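Long-range contacts in flagellar basal body rod modification protein (Helicobacter pylori 26695, PDB 4ZZF), which is probably required for flagellar hook formation, perhaps as a hook-capping scaffold, and is represented here by a truncated form that includes its Ig-like domain: residues E33-S38 and A92-D97; V41-I46 and V54-L59. One frame throughout, in Å; residues are numbered along the deposited sequence.

Contact 1: residues E33-S38 and A92-D97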
loop_
_atom_site.group_PDB
_atom_site.type_symbol
_atom_site.label_atom_id
_atom_site.label_comp_id
_atom_site.label_asym_id
_atom_site.label_seq_id
_atom_site.Cartn_x
_atom_site.Cartn_y
_atom_site.Cartn_z
ATOM N N GLU A 33 12.285 12.212 -14.036
ATOM C CA GLU A 33 13.184 13.229 -13.496
ATOM C C GLU A 33 12.928 14.521 -14.231
ATOM O O GLU A 33 12.518 14.479 -15.397
ATOM C CB GLU A 33 14.656 12.856 -13.700
ATOM C CG GLU A 33 15.209 11.776 -12.840
ATOM C CD GLU A 33 16.685 11.579 -13.116
ATOM O OE1 GLU A 33 17.278 12.450 -13.812
ATOM O OE2 GLU A 33 17.251 10.558 -12.661
ATOM N N LYS A 34 13.212 15.652 -13.585
ATOM C CA LYS A 34 13.208 16.934 -14.269
ATOM C C LYS A 34 14.105 16.902 -15.495
ATOM O O LYS A 34 15.246 16.464 -15.424
ATOM C CB LYS A 34 13.691 18.056 -13.342
ATOM C CG LYS A 34 12.682 18.492 -12.317
ATOM C CD LYS A 34 13.129 19.760 -11.612
ATOM C CE LYS A 34 12.050 20.229 -10.641
ATOM N NZ LYS A 34 12.331 21.581 -10.061
ATOM N N ILE A 35 13.602 17.372 -16.624
ATOM C CA ILE A 35 14.440 17.462 -17.816
ATOM C C ILE A 35 15.568 18.474 -17.600
ATOM O O ILE A 35 15.322 19.599 -17.167
ATOM C CB ILE A 35 13.618 17.870 -19.046
ATOM C CG1 ILE A 35 12.546 16.819 -19.328
ATOM C CG2 ILE A 35 14.506 18.057 -20.237
ATOM C CD1 ILE A 35 11.511 17.291 -20.289
ATOM N N ASP A 36 16.802 18.075 -17.884
ATOM C CA ASP A 36 17.906 19.017 -17.863
ATOM C C ASP A 36 18.466 19.120 -19.276
ATOM O O ASP A 36 19.086 18.187 -19.745
ATOM C CB ASP A 36 18.985 18.572 -16.881
ATOM C CG ASP A 36 20.153 19.569 -16.786
ATOM O OD1 ASP A 36 20.277 20.484 -17.646
ATOM O OD2 ASP A 36 20.968 19.426 -15.841
ATOM N N ALA A 37 18.276 20.264 -19.929
ATOM C CA ALA A 37 18.637 20.413 -21.338
ATOM C C ALA A 37 20.142 20.630 -21.578
ATOM O O ALA A 37 20.579 20.748 -22.736
ATOM C CB ALA A 37 17.844 21.561 -21.964
ATOM N N SER A 38 20.935 20.695 -20.508
ATOM C CA SER A 38 22.390 20.764 -20.670
ATOM C C SER A 38 22.994 19.352 -20.755
ATOM O O SER A 38 24.176 19.183 -21.044
ATOM C CB SER A 38 23.022 21.540 -19.517
ATOM O OG SER A 38 22.944 20.772 -18.341
ATOM N N ALA A 92 10.910 9.115 -26.132
ATOM C CA ALA A 92 11.725 10.285 -25.853
ATOM C C ALA A 92 13.024 9.887 -25.168
ATOM O O ALA A 92 13.112 8.850 -24.514
ATOM C CB ALA A 92 10.960 11.291 -24.993
ATOM N N GLU A 93 14.026 10.736 -25.324
ATOM C CA GLU A 93 15.301 10.569 -24.653
ATOM C C GLU A 93 15.638 11.882 -23.998
ATOM O O GLU A 93 15.414 12.931 -24.594
ATOM C CB GLU A 93 16.389 10.164 -25.640
ATOM C CG GLU A 93 16.265 8.733 -26.114
ATOM C CD GLU A 93 17.543 8.244 -26.743
ATOM O OE1 GLU A 93 18.080 8.981 -27.604
ATOM O OE2 GLU A 93 18.030 7.156 -26.347
ATOM N N TYR A 94 16.189 11.832 -22.787
ATOM C CA TYR A 94 16.533 13.057 -22.077
ATOM C C TYR A 94 17.535 12.755 -20.964
ATOM O O TYR A 94 17.673 11.599 -20.545
ATOM C CB TYR A 94 15.274 13.724 -21.512
ATOM C CG TYR A 94 14.643 12.933 -20.385
ATOM C CD1 TYR A 94 14.030 11.707 -20.625
ATOM C CD2 TYR A 94 14.675 13.401 -19.080
ATOM C CE1 TYR A 94 13.461 10.972 -19.594
ATOM C CE2 TYR A 94 14.101 12.674 -18.043
ATOM C CZ TYR A 94 13.504 11.462 -18.303
ATOM O OH TYR A 94 12.948 10.728 -17.274
ATOM N N ASN A 95 18.258 13.794 -20.539
ATOM C CA ASN A 95 19.234 13.711 -19.450
ATOM C C ASN A 95 20.331 12.696 -19.696
ATOM O O ASN A 95 20.404 11.686 -19.020
ATOM C CB ASN A 95 18.522 13.402 -18.131
ATOM C CG ASN A 95 17.645 14.547 -17.674
ATOM O OD1 ASN A 95 17.470 15.515 -18.408
ATOM N ND2 ASN A 95 17.094 14.449 -16.469
ATOM N N LEU A 96 21.176 12.977 -20.677
ATOM C CA LEU A 96 22.321 12.132 -20.993
ATOM C C LEU A 96 23.219 12.003 -19.772
ATOM O O LEU A 96 23.549 13.005 -19.132
ATOM C CB LEU A 96 23.102 12.722 -22.167
ATOM C CG LEU A 96 24.490 12.169 -22.463
ATOM C CD1 LEU A 96 24.370 10.755 -22.999
ATOM C CD2 LEU A 96 25.221 13.061 -23.467
ATOM N N ASP A 97 23.591 10.776 -19.428
ATOM C CA ASP A 97 24.447 10.568 -18.270
ATOM C C ASP A 97 25.931 10.556 -18.663
ATOM O O ASP A 97 26.313 9.930 -19.641
ATOM C CB ASP A 97 24.074 9.274 -17.553
ATOM C CG ASP A 97 24.942 9.016 -16.326
ATOM O OD1 ASP A 97 24.656 9.586 -15.257
ATOM O OD2 ASP A 97 25.916 8.253 -16.437
HETATM O O HOH W 1 18.575 16.254 -21.600
#
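The carboxamide of Asn95 bridges the backbone of the loop 33-38 with both of its polar atoms. Its OD1 accepts from Asp36 N at 2.7 Å, and its ND2 donates to Lys34 O at 2.9 Å. Both bonds are nearly straight, the second with an N-H...O angle of 174°, and Lys34 O lies practically in the plane of the amide. One flat group therefore takes the carbonyl and the N-H that flank Ile35, and the paired bonds fix the rotation of the amide. A further, weak bond runs from Asn95 ND2 to the extended side chain of Glu33, whose OE1 is 3.3 Å away; the carboxylate and amide planes are turned 42° apart. Water 1 adds a bridge, donating to Asp36 O and accepting from Asn95 N at 2.7 Å. Within the loop, Asp36 OD1 forms an Asx turn with Ser38 N and also accepts from Ser38 OG, both donors approaching from the same face of the carboxylate.

Packing comes from Tyr94. Its CE2 lies 3.6 Å from Glu33 O, while CD2 meets Ile35 CG1 at 4.0 Å, the two side chains crossing at about a right angle. The ring also meets Phe31 edge-to-face. In the Ig-like domain the contact fastens the loop between strands 25-31 and 43-47 to Tyr94 of strand 86-94 and the adjacent Asn95, beside strand 104-107, from which Leu104 touches both Glu33 and Tyr94.

Contact 2: residues V41-I46 and V54-L59; sequences VPAIQI and VKTIPL
Ile44 and Leu59 meet at about a right angle, with Ile44 CD1 3.9 Å from Leu59 CD2. Leu59 CG is anti to the carbonyl carbon (chi1 -79°), which brings it over the backbone of Ala43, 3.8 Å from Ala43 CA. At the base of the same side chain, Leu59 CB lies 3.7 Å from Pro42 CB. Ile44, Ile46 and Ile57 share one rotamer, CG1 beside the backbone N and CD1 extended. Ile44 and Ile57 touch at their CB atoms, whereas Ile46 reaches Ile57 by its end, CD1 to CD1 at 4.1 Å. Ile46 also runs side by side with Lys55, resting CD1 on the lysine CB. Beyond CG the lysine chain bends away, and its NZ hydrogen-bonds to Thr76 OG1 and Asn77 O.

These residues belong to the antiparallel beta hairpin of strands 43-47 and 53-58, in which Ile44 pairs with Ile57 through two backbone hydrogen bonds. Where Val54 and Lys55 both face Ile46, a classic beta bulge forms: Ile46 O accepts from Val54 N at 2.8 Å, nearly along the C=O axis, and from Lys55 N at 3.2 Å, on a lone pair. At the other end Leu59 N hydrogen-bonds to Pro42 O from above the carbonyl plane.

On the isoleucine face Ile44 and Ile46 are buried: Phe71 touches Ile44 and Leu59, and Trp73 touches Ile46 and Lys55. On the other face of the sheet, Thr56 CG2 meets Ala43 CB at 3.9 Å.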
loop_
_atom_site.group_PDB
_atom_site.type_symbol
_atom_site.label_atom_id
_atom_site.label_comp_id
_atom_site.label_asym_id
_atom_site.label_seq_id
_atom_site.Cartn_x
_atom_site.Cartn_y
_atom_site.Cartn_z
ATOM N N VAL A 41 21.279 16.169 -25.810
ATOM C CA VAL A 41 20.216 16.853 -26.540
ATOM C C VAL A 41 18.887 16.084 -26.410
ATOM O O VAL A 41 18.675 15.105 -27.113
ATOM C CB VAL A 41 20.605 17.018 -28.031
ATOM C CG1 VAL A 41 19.516 17.775 -28.809
ATOM C CG2 VAL A 41 21.972 17.728 -28.145
ATOM N N PRO A 42 17.994 16.519 -25.499
ATOM C CA PRO A 42 16.759 15.763 -25.254
ATOM C C PRO A 42 15.745 15.962 -26.371
ATOM O O PRO A 42 15.585 17.065 -26.883
ATOM C CB PRO A 42 16.236 16.355 -23.947
ATOM C CG PRO A 42 16.682 17.793 -24.008
ATOM C CD PRO A 42 18.059 17.735 -24.670
ATOM N N ALA A 43 15.049 14.901 -26.738
ATOM C CA ALA A 43 14.111 14.997 -27.829
ATOM C C ALA A 43 13.090 13.871 -27.786
ATOM O O ALA A 43 13.354 12.802 -27.240
ATOM C CB ALA A 43 14.864 14.980 -29.158
ATOM N N ILE A 44 11.929 14.134 -28.374
ATOM C CA ILE A 44 10.924 13.114 -28.694
ATOM C C ILE A 44 11.142 12.520 -30.086
ATOM O O ILE A 44 11.386 13.257 -31.048
ATOM C CB ILE A 44 9.510 13.716 -28.656
ATOM C CG1 ILE A 44 9.186 14.243 -27.263
ATOM C CG2 ILE A 44 8.474 12.711 -29.142
ATOM C CD1 ILE A 44 7.960 15.148 -27.230
ATOM N N GLN A 45 11.052 11.200 -30.212
ATOM C CA GLN A 45 11.058 10.579 -31.535
ATOM C C GLN A 45 9.685 9.970 -31.848
ATOM O O GLN A 45 9.093 9.285 -31.007
ATOM C CB GLN A 45 12.139 9.494 -31.649
ATOM C CG GLN A 45 13.572 9.953 -31.381
ATOM C CD GLN A 45 13.866 10.161 -29.881
ATOM O OE1 GLN A 45 13.495 9.332 -29.035
ATOM N NE2 GLN A 45 14.531 11.272 -29.553
ATOM N N ILE A 46 9.192 10.212 -33.062
ATOM C CA ILE A 46 7.961 9.592 -33.537
ATOM C C ILE A 46 8.251 8.620 -34.678
ATOM O O ILE A 46 8.781 9.004 -35.716
ATOM C CB ILE A 46 6.967 10.645 -33.986
ATOM C CG1 ILE A 46 6.828 11.710 -32.890
ATOM C CG2 ILE A 46 5.626 9.994 -34.318
ATOM C CD1 ILE A 46 5.870 12.840 -33.218
ATOM N N VAL A 54 9.919 9.146 -38.219
ATOM C CA VAL A 54 9.131 10.058 -39.028
ATOM C C VAL A 54 9.305 11.525 -38.602
ATOM O O VAL A 54 9.335 12.432 -39.438
ATOM C CB VAL A 54 7.647 9.636 -38.976
ATOM C CG1 VAL A 54 6.714 10.831 -39.074
ATOM C CG2 VAL A 54 7.376 8.632 -40.072
ATOM N N LYS A 55 9.447 11.755 -37.304
ATOM C CA LYS A 55 9.501 13.115 -36.772
ATOM C C LYS A 55 10.339 13.166 -35.500
ATOM O O LYS A 55 10.354 12.209 -34.717
ATOM C CB LYS A 55 8.088 13.629 -36.491
ATOM C CG LYS A 55 8.000 15.071 -36.026
ATOM C CD LYS A 55 8.390 16.009 -37.154
ATOM C CE LYS A 55 7.626 17.325 -37.079
ATOM N NZ LYS A 55 7.685 18.070 -38.378
ATOM N N THR A 56 11.038 14.281 -35.307
ATOM C CA THR A 56 11.774 14.526 -34.081
ATOM C C THR A 56 11.332 15.866 -33.547
ATOM O O THR A 56 11.278 16.852 -34.285
ATOM C CB THR A 56 13.310 14.516 -34.292
ATOM O OG1 THR A 56 13.718 13.222 -34.731
ATOM C CG2 THR A 56 14.028 14.813 -32.995
ATOM N N ILE A 57 10.981 15.886 -32.268
ATOM C CA ILE A 57 10.609 17.107 -31.585
ATOM C C ILE A 57 11.593 17.370 -30.452
ATOM O O ILE A 57 11.690 16.563 -29.523
ATOM C CB ILE A 57 9.190 17.012 -31.021
ATOM C CG1 ILE A 57 8.208 16.605 -32.122
ATOM C CG2 ILE A 57 8.771 18.314 -30.359
ATOM C CD1 ILE A 57 6.802 16.474 -31.621
ATOM N N PRO A 58 12.332 18.493 -30.524
ATOM C CA PRO A 58 13.319 18.841 -29.488
ATOM C C PRO A 58 12.686 19.144 -28.126
ATOM O O PRO A 58 11.673 19.839 -28.054
ATOM C CB PRO A 58 14.004 20.097 -30.062
ATOM C CG PRO A 58 13.011 20.675 -31.018
ATOM C CD PRO A 58 12.304 19.480 -31.616
ATOM N N LEU A 59 13.293 18.642 -27.058
ATOM C CA LEU A 59 12.767 18.849 -25.708
ATOM C C LEU A 59 13.469 19.980 -24.954
ATOM O O LEU A 59 13.075 20.333 -23.833
ATOM C CB LEU A 59 12.867 17.551 -24.908
ATOM C CG LEU A 59 11.777 16.527 -25.211
ATOM C CD1 LEU A 59 11.970 15.290 -24.376
ATOM C CD2 LEU A 59 10.402 17.125 -24.935
#

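From the N terminus, the chain leaves strand 25-31 and enters the loop 33-38, the first half of contact 1. Strand 43-47 follows, then turns back into strand 53-58, so contact 2 closes a short hairpin. The chain next passes through strand 67-73 before strand 86-94 brings residues 92-97 back to the loop; contact 1 thus closes a much longer excursion, within which contact 2 is nested. Strands 43-47 and 86-94 are neighbours in the sheet, so the contacts touch directly: Glu93 N lies 2.9 Å from Ala43 O, a probable hydrogen bond, and Tyr94 packs on Pro42. All four segments belong to the Ig-like domain, tying its 33-38 loop and its hairpin to strand 86-94.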